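Local coordinates for protein complement factor MASP-3 (Homo sapiens, PDB 3DEM) that probably binds mannan-binding lectin and ficolins through its CUB1-EGF-CUB2 region, as a serine protease of the complement system, at residues 158-172 with 188-200. Sequence-based numbering, arbitrary orientation.
With NAG (2-acetamido-2-deoxy-beta-D-glucopyranose), chain C.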
loop_
_atom_site.group_PDB
_atom_site.type_symbol
_atom_site.label_atom_id
_atom_site.label_comp_id
_atom_site.label_asym_id
_atom_site.label_seq_id
_atom_site.Cartn_x
_atom_site.Cartn_y
_atom_site.Cartn_z
ATOM N N ASP A 158 -23.205 -12.771 -8.836
ATOM C CA ASP A 158 -22.107 -12.271 -9.656
ATOM C C ASP A 158 -21.062 -11.572 -8.784
ATOM O O ASP A 158 -20.035 -11.107 -9.281
ATOM C CB ASP A 158 -22.627 -11.331 -10.752
ATOM C CG ASP A 158 -23.393 -10.134 -10.195
ATOM O OD1 ASP A 158 -23.350 -9.893 -8.969
ATOM O OD2 ASP A 158 -24.041 -9.427 -10.997
ATOM N N ASN A 159 -21.341 -11.505 -7.484
ATOM C CA ASN A 159 -20.443 -10.900 -6.503
ATOM C C ASN A 159 -20.254 -9.409 -6.727
ATOM O O ASN A 159 -19.289 -8.821 -6.260
ATOM C CB ASN A 159 -19.080 -11.598 -6.511
ATOM C CG ASN A 159 -19.153 -13.017 -5.990
ATOM O OD1 ASN A 159 -19.896 -13.311 -5.055
ATOM N ND2 ASN A 159 -18.380 -13.906 -6.598
ATOM N N ARG A 160 -21.195 -8.793 -7.426
ATOM C CA ARG A 160 -20.976 -7.450 -7.927
ATOM C C ARG A 160 -22.210 -6.560 -7.804
ATOM O O ARG A 160 -22.135 -5.458 -7.264
ATOM C CB ARG A 160 -20.518 -7.537 -9.381
ATOM C CG ARG A 160 -20.072 -6.237 -9.980
ATOM C CD ARG A 160 -19.428 -6.470 -11.337
ATOM N NE ARG A 160 -20.298 -7.201 -12.253
ATOM C CZ ARG A 160 -21.254 -6.635 -12.984
ATOM N NH1 ARG A 160 -21.463 -5.328 -12.895
ATOM N NH2 ARG A 160 -22.004 -7.371 -13.803
ATOM N N THR A 161 -23.345 -7.032 -8.310
ATOM C CA THR A 161 -24.565 -6.236 -8.263
ATOM C C THR A 161 -25.387 -6.482 -6.999
ATOM O O THR A 161 -25.231 -7.503 -6.325
ATOM C CB THR A 161 -25.429 -6.415 -9.532
ATOM O OG1 THR A 161 -25.795 -7.789 -9.682
ATOM C CG2 THR A 161 -24.662 -5.967 -10.759
ATOM N N CYS A 162 -26.258 -5.528 -6.689
ATOM C CA CYS A 162 -26.987 -5.529 -5.434
ATOM C C CYS A 162 -28.499 -5.613 -5.650
ATOM O O CYS A 162 -29.127 -4.643 -6.081
ATOM C CB CYS A 162 -26.630 -4.268 -4.650
ATOM S SG CYS A 162 -24.870 -4.141 -4.231
ATOM N N ARG A 163 -29.074 -6.774 -5.349
ATOM C CA ARG A 163 -30.505 -7.008 -5.530
ATOM C C ARG A 163 -31.256 -6.798 -4.222
ATOM O O ARG A 163 -30.647 -6.522 -3.195
ATOM C CB ARG A 163 -30.757 -8.427 -6.060
ATOM C CG ARG A 163 -30.422 -9.543 -5.077
ATOM C CD ARG A 163 -30.974 -10.882 -5.557
ATOM N NE ARG A 163 -30.865 -11.920 -4.532
ATOM C CZ ARG A 163 -31.764 -12.122 -3.572
ATOM N NH1 ARG A 163 -32.846 -11.354 -3.500
ATOM N NH2 ARG A 163 -31.581 -13.093 -2.681
ATOM N N VAL A 164 -32.579 -6.928 -4.268
ATOM C CA VAL A 164 -33.403 -6.825 -3.069
ATOM C C VAL A 164 -34.408 -7.957 -3.026
ATOM O O VAL A 164 -34.679 -8.600 -4.040
ATOM C CB VAL A 164 -34.202 -5.495 -3.016
ATOM C CG1 VAL A 164 -33.268 -4.303 -2.912
ATOM C CG2 VAL A 164 -35.132 -5.370 -4.225
ATOM N N GLU A 165 -34.961 -8.201 -1.845
ATOM C CA GLU A 165 -36.144 -9.033 -1.735
ATOM C C GLU A 165 -37.339 -8.113 -1.903
ATOM O O GLU A 165 -37.467 -7.126 -1.181
ATOM C CB GLU A 165 -36.181 -9.760 -0.389
ATOM C CG GLU A 165 -35.233 -10.961 -0.308
ATOM C CD GLU A 165 -35.440 -11.975 -1.440
ATOM O OE1 GLU A 165 -34.465 -12.654 -1.817
ATOM O OE2 GLU A 165 -36.571 -12.101 -1.969
ATOM N N CYS A 166 -38.193 -8.412 -2.876
ATOM C CA CYS A 166 -39.328 -7.543 -3.184
ATOM C C CYS A 166 -40.600 -8.347 -3.479
ATOM O O CYS A 166 -41.421 -7.947 -4.305
ATOM C CB CYS A 166 -38.981 -6.622 -4.368
ATOM S SG CYS A 166 -38.121 -7.471 -5.729
ATOM N N SER A 167 -40.759 -9.473 -2.791
ATOM C CA SER A 167 -41.876 -10.371 -3.057
ATOM C C SER A 167 -42.734 -10.662 -1.836
ATOM O O SER A 167 -43.758 -11.333 -1.948
ATOM C CB SER A 167 -41.368 -11.686 -3.648
ATOM O OG SER A 167 -40.757 -11.461 -4.908
ATOM N N ASP A 168 -42.312 -10.177 -0.672
ATOM C CA ASP A 168 -43.055 -10.424 0.563
ATOM C C ASP A 168 -44.239 -9.484 0.703
ATOM O O ASP A 168 -44.260 -8.622 1.574
ATOM C CB ASP A 168 -42.137 -10.320 1.784
ATOM C CG ASP A 168 -41.228 -11.519 1.922
ATOM O OD1 ASP A 168 -41.251 -12.381 1.015
ATOM O OD2 ASP A 168 -40.493 -11.609 2.932
ATOM N N ASN A 169 -45.227 -9.660 -0.166
ATOM C CA ASN A 169 -46.384 -8.783 -0.184
ATOM C C ASN A 169 -47.666 -9.533 -0.528
ATOM O O ASN A 169 -47.631 -10.657 -1.033
ATOM C CB ASN A 169 -46.157 -7.655 -1.187
ATOM C CG ASN A 169 -45.974 -8.175 -2.607
ATOM O OD1 ASN A 169 -46.923 -8.645 -3.233
ATOM N ND2 ASN A 169 -44.747 -8.101 -3.116
ATOM N N LEU A 170 -48.793 -8.897 -0.247
ATOM C CA LEU A 170 -50.099 -9.421 -0.607
ATOM C C LEU A 170 -51.097 -8.294 -0.440
ATOM O O LEU A 170 -51.356 -7.850 0.676
ATOM C CB LEU A 170 -50.480 -10.624 0.264
ATOM C CG LEU A 170 -51.842 -11.263 -0.038
ATOM C CD1 LEU A 170 -51.878 -11.834 -1.447
ATOM C CD2 LEU A 170 -52.205 -12.330 0.980
ATOM N N PHE A 171 -51.627 -7.814 -1.560
ATOM C CA PHE A 171 -52.576 -6.711 -1.556
ATOM C C PHE A 171 -54.004 -7.248 -1.573
ATOM O O PHE A 171 -54.414 -7.912 -2.525
ATOM C CB PHE A 171 -52.308 -5.789 -2.746
ATOM C CG PHE A 171 -50.943 -5.156 -2.722
ATOM C CD1 PHE A 171 -50.758 -3.886 -2.188
ATOM C CD2 PHE A 171 -49.840 -5.835 -3.223
ATOM C CE1 PHE A 171 -49.504 -3.298 -2.166
ATOM C CE2 PHE A 171 -48.576 -5.256 -3.197
ATOM C CZ PHE A 171 -48.411 -3.979 -2.665
ATOM N N THR A 172 -54.747 -6.975 -0.506
ATOM C CA THR A 172 -56.087 -7.531 -0.344
ATOM C C THR A 172 -57.161 -6.462 -0.230
ATOM O O THR A 172 -58.356 -6.764 -0.252
ATOM C CB THR A 172 -56.181 -8.415 0.903
ATOM O OG1 THR A 172 -55.870 -7.635 2.064
ATOM C CG2 THR A 172 -55.217 -9.583 0.805
ATOM N N PRO A 188 -33.501 -1.564 -8.094
ATOM C CA PRO A 188 -32.390 -2.492 -7.882
ATOM C C PRO A 188 -32.163 -3.423 -9.072
ATOM O O PRO A 188 -33.111 -3.929 -9.663
ATOM C CB PRO A 188 -32.841 -3.300 -6.663
ATOM C CG PRO A 188 -33.806 -2.421 -5.962
ATOM C CD PRO A 188 -34.528 -1.692 -7.046
ATOM N N LYS A 189 -30.900 -3.636 -9.413
ATOM C CA LYS A 189 -30.518 -4.559 -10.460
ATOM C C LYS A 189 -30.716 -5.996 -9.995
ATOM O O LYS A 189 -30.876 -6.254 -8.800
ATOM C CB LYS A 189 -29.049 -4.345 -10.833
ATOM C CG LYS A 189 -28.733 -2.954 -11.361
ATOM C CD LYS A 189 -27.239 -2.785 -11.616
ATOM C CE LYS A 189 -26.912 -1.367 -12.053
ATOM N NZ LYS A 189 -27.202 -0.347 -10.989
ATOM N N SER A 190 -30.724 -6.918 -10.955
ATOM C CA SER A 190 -30.673 -8.352 -10.679
ATOM C C SER A 190 -31.753 -8.844 -9.726
ATOM O O SER A 190 -31.510 -9.741 -8.926
ATOM C CB SER A 190 -29.295 -8.731 -10.135
ATOM O OG SER A 190 -28.291 -8.367 -11.054
ATOM N N SER A 191 -32.944 -8.272 -9.830
ATOM C CA SER A 191 -34.015 -8.584 -8.902
ATOM C C SER A 191 -35.201 -9.205 -9.608
ATOM O O SER A 191 -35.341 -9.101 -10.830
ATOM C CB SER A 191 -34.453 -7.328 -8.143
ATOM O OG SER A 191 -33.401 -6.841 -7.333
ATOM N N GLU A 192 -36.062 -9.834 -8.815
ATOM C CA GLU A 192 -37.197 -10.587 -9.313
ATOM C C GLU A 192 -38.349 -10.374 -8.337
ATOM O O GLU A 192 -38.452 -11.073 -7.331
ATOM C CB GLU A 192 -36.811 -12.058 -9.364
ATOM C CG GLU A 192 -37.827 -12.987 -10.001
ATOM C CD GLU A 192 -37.234 -14.368 -10.214
ATOM O OE1 GLU A 192 -36.983 -14.721 -11.385
ATOM O OE2 GLU A 192 -36.969 -15.079 -9.219
ATOM N N CYS A 193 -39.197 -9.395 -8.637
ATOM C CA CYS A 193 -40.259 -8.984 -7.728
ATOM C C CYS A 193 -41.591 -9.605 -8.099
ATOM O O CYS A 193 -42.011 -9.541 -9.257
ATOM C CB CYS A 193 -40.400 -7.458 -7.733
ATOM S SG CYS A 193 -38.854 -6.592 -7.429
ATOM N N LEU A 194 -42.251 -10.194 -7.108
ATOM C CA LEU A 194 -43.575 -10.779 -7.285
ATOM C C LEU A 194 -44.573 -10.001 -6.438
ATOM O O LEU A 194 -44.529 -10.070 -5.205
ATOM C CB LEU A 194 -43.574 -12.249 -6.860
ATOM C CG LEU A 194 -42.613 -13.183 -7.604
ATOM C CD1 LEU A 194 -42.490 -14.535 -6.906
ATOM C CD2 LEU A 194 -43.026 -13.378 -9.066
ATOM N N TYR A 195 -45.452 -9.253 -7.106
ATOM C CA TYR A 195 -46.515 -8.519 -6.439
ATOM C C TYR A 195 -47.841 -9.228 -6.662
ATOM O O TYR A 195 -48.225 -9.501 -7.805
ATOM C CB TYR A 195 -46.601 -7.094 -6.976
ATOM C CG TYR A 195 -45.294 -6.342 -6.943
ATOM C CD1 TYR A 195 -44.895 -5.649 -5.808
ATOM C CD2 TYR A 195 -44.460 -6.314 -8.061
ATOM C CE1 TYR A 195 -43.697 -4.948 -5.787
ATOM C CE2 TYR A 195 -43.266 -5.628 -8.047
ATOM C CZ TYR A 195 -42.888 -4.950 -6.912
ATOM O OH TYR A 195 -41.697 -4.265 -6.904
ATOM N N THR A 196 -48.548 -9.513 -5.575
ATOM C CA THR A 196 -49.767 -10.305 -5.656
ATOM C C THR A 196 -50.997 -9.566 -5.146
ATOM O O THR A 196 -51.039 -9.130 -3.990
ATOM C CB THR A 196 -49.606 -11.619 -4.873
ATOM O OG1 THR A 196 -48.391 -12.251 -5.273
ATOM C CG2 THR A 196 -50.772 -12.557 -5.136
ATOM N N ILE A 197 -51.993 -9.428 -6.017
ATOM C CA ILE A 197 -53.265 -8.842 -5.636
ATOM C C ILE A 197 -54.259 -9.987 -5.491
ATOM O O ILE A 197 -54.447 -10.778 -6.423
ATOM C CB ILE A 197 -53.767 -7.807 -6.670
ATOM C CG1 ILE A 197 -52.710 -6.718 -6.900
ATOM C CG2 ILE A 197 -55.099 -7.187 -6.217
ATOM C CD1 ILE A 197 -53.018 -5.801 -8.061
ATOM N N GLU A 198 -54.858 -10.108 -4.311
ATOM C CA GLU A 198 -55.851 -11.144 -4.058
ATOM C C GLU A 198 -57.094 -10.537 -3.434
ATOM O O GLU A 198 -57.074 -10.152 -2.268
ATOM C CB GLU A 198 -55.292 -12.194 -3.099
ATOM C CG GLU A 198 -54.202 -13.060 -3.681
ATOM C CD GLU A 198 -54.667 -14.475 -3.952
ATOM O OE1 GLU A 198 -55.907 -14.701 -3.932
ATOM O OE2 GLU A 198 -53.792 -15.351 -4.171
ATOM N N LEU A 199 -58.172 -10.454 -4.204
ATOM C CA LEU A 199 -59.450 -10.000 -3.664
ATOM C C LEU A 199 -60.424 -11.158 -3.549
ATOM O O LEU A 199 -60.165 -12.251 -4.047
ATOM C CB LEU A 199 -60.063 -8.920 -4.550
ATOM C CG LEU A 199 -59.133 -7.803 -5.016
ATOM C CD1 LEU A 199 -59.873 -6.925 -6.002
ATOM C CD2 LEU A 199 -58.611 -6.986 -3.840
ATOM N N GLU A 200 -61.553 -10.900 -2.899
ATOM C CA GLU A 200 -62.609 -11.888 -2.747
ATOM C C GLU A 200 -63.252 -12.216 -4.094
ATOM O O GLU A 200 -63.214 -11.415 -5.029
ATOM C CB GLU A 200 -63.661 -11.370 -1.762
ATOM C CG GLU A 200 -64.917 -12.211 -1.670
ATOM C CD GLU A 200 -66.037 -11.502 -0.924
ATOM O OE1 GLU A 200 -65.808 -10.369 -0.441
ATOM O OE2 GLU A 200 -67.142 -12.077 -0.820
HETATM C C1 NAG C . -18.403 -15.158 -5.877
HETATM C C2 NAG C . -17.647 -15.645 -7.119
HETATM C C3 NAG C . -17.029 -17.009 -6.837
HETATM C C4 NAG C . -16.048 -16.775 -5.696
HETATM C C5 NAG C . -16.901 -16.387 -4.485
HETATM C C6 NAG C . -16.101 -16.299 -3.185
HETATM C C7 NAG C . -18.079 -15.327 -9.487
HETATM C C8 NAG C . -19.071 -15.456 -10.609
HETATM N N2 NAG C . -18.517 -15.679 -8.279
HETATM O O3 NAG C . -16.390 -17.558 -7.972
HETATM O O4 NAG C . -15.242 -17.917 -5.470
HETATM O O5 NAG C . -17.553 -15.144 -4.735
HETATM O O6 NAG C . -16.965 -15.788 -2.182
HETATM O O7 NAG C . -16.932 -14.920 -9.696
HETATM O O HOH W 1 -28.692 -2.504 -7.943
HETATM O O HOH W 2 -35.195 -10.406 -6.019
HETATM O O HOH W 3 -37.889 -10.692 -4.563
#
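N169 lays its side-chain amide against the backbone of strand 192-198. Its CB points toward that strand, with CG between the backbone N and carbonyl carbon (chi1 61°). CG lies 3.5 Å from L194 O. N169 OD1 accepts from T196 N at 3.0 Å, in the carbonyl plane. N169 ND2 donates to L194 O at 2.9 Å, an oxygen somewhat out of the amide plane. ND2 passes obliquely by Y195 CD1, amide and ring planes 16° apart. The side chain satisfies a backbone N-H and C=O as a neighbouring strand would.

F171 N donates to T196 O, and E198 N to F171 O at 2.9 Å, making one beta bridge with I197. The F171 ring turns its CD2 edge to T196 O. On the other side of N169, S167 OG accepts from L194 N at 2.9 Å. Next to it, the C166-C193 disulfide ties the segments.

Nearer the EGF-like domain, S191 OG accepts from V164 N. V164 CG1 packs on P188 CG at 3.6 Å. Three waters bridge the backbones: C162 O to K189 N, V164 O to E192 N, and C166 N to E192 O. K189 NZ leads away to salt bridges with D135 of the EGF-like domain and E267. These contacts are part of the EGF-CUB2 junction and the start of CUB2, where the chain follows 192-198, an outermost strand of its sheet in the CUB beta-sandwich.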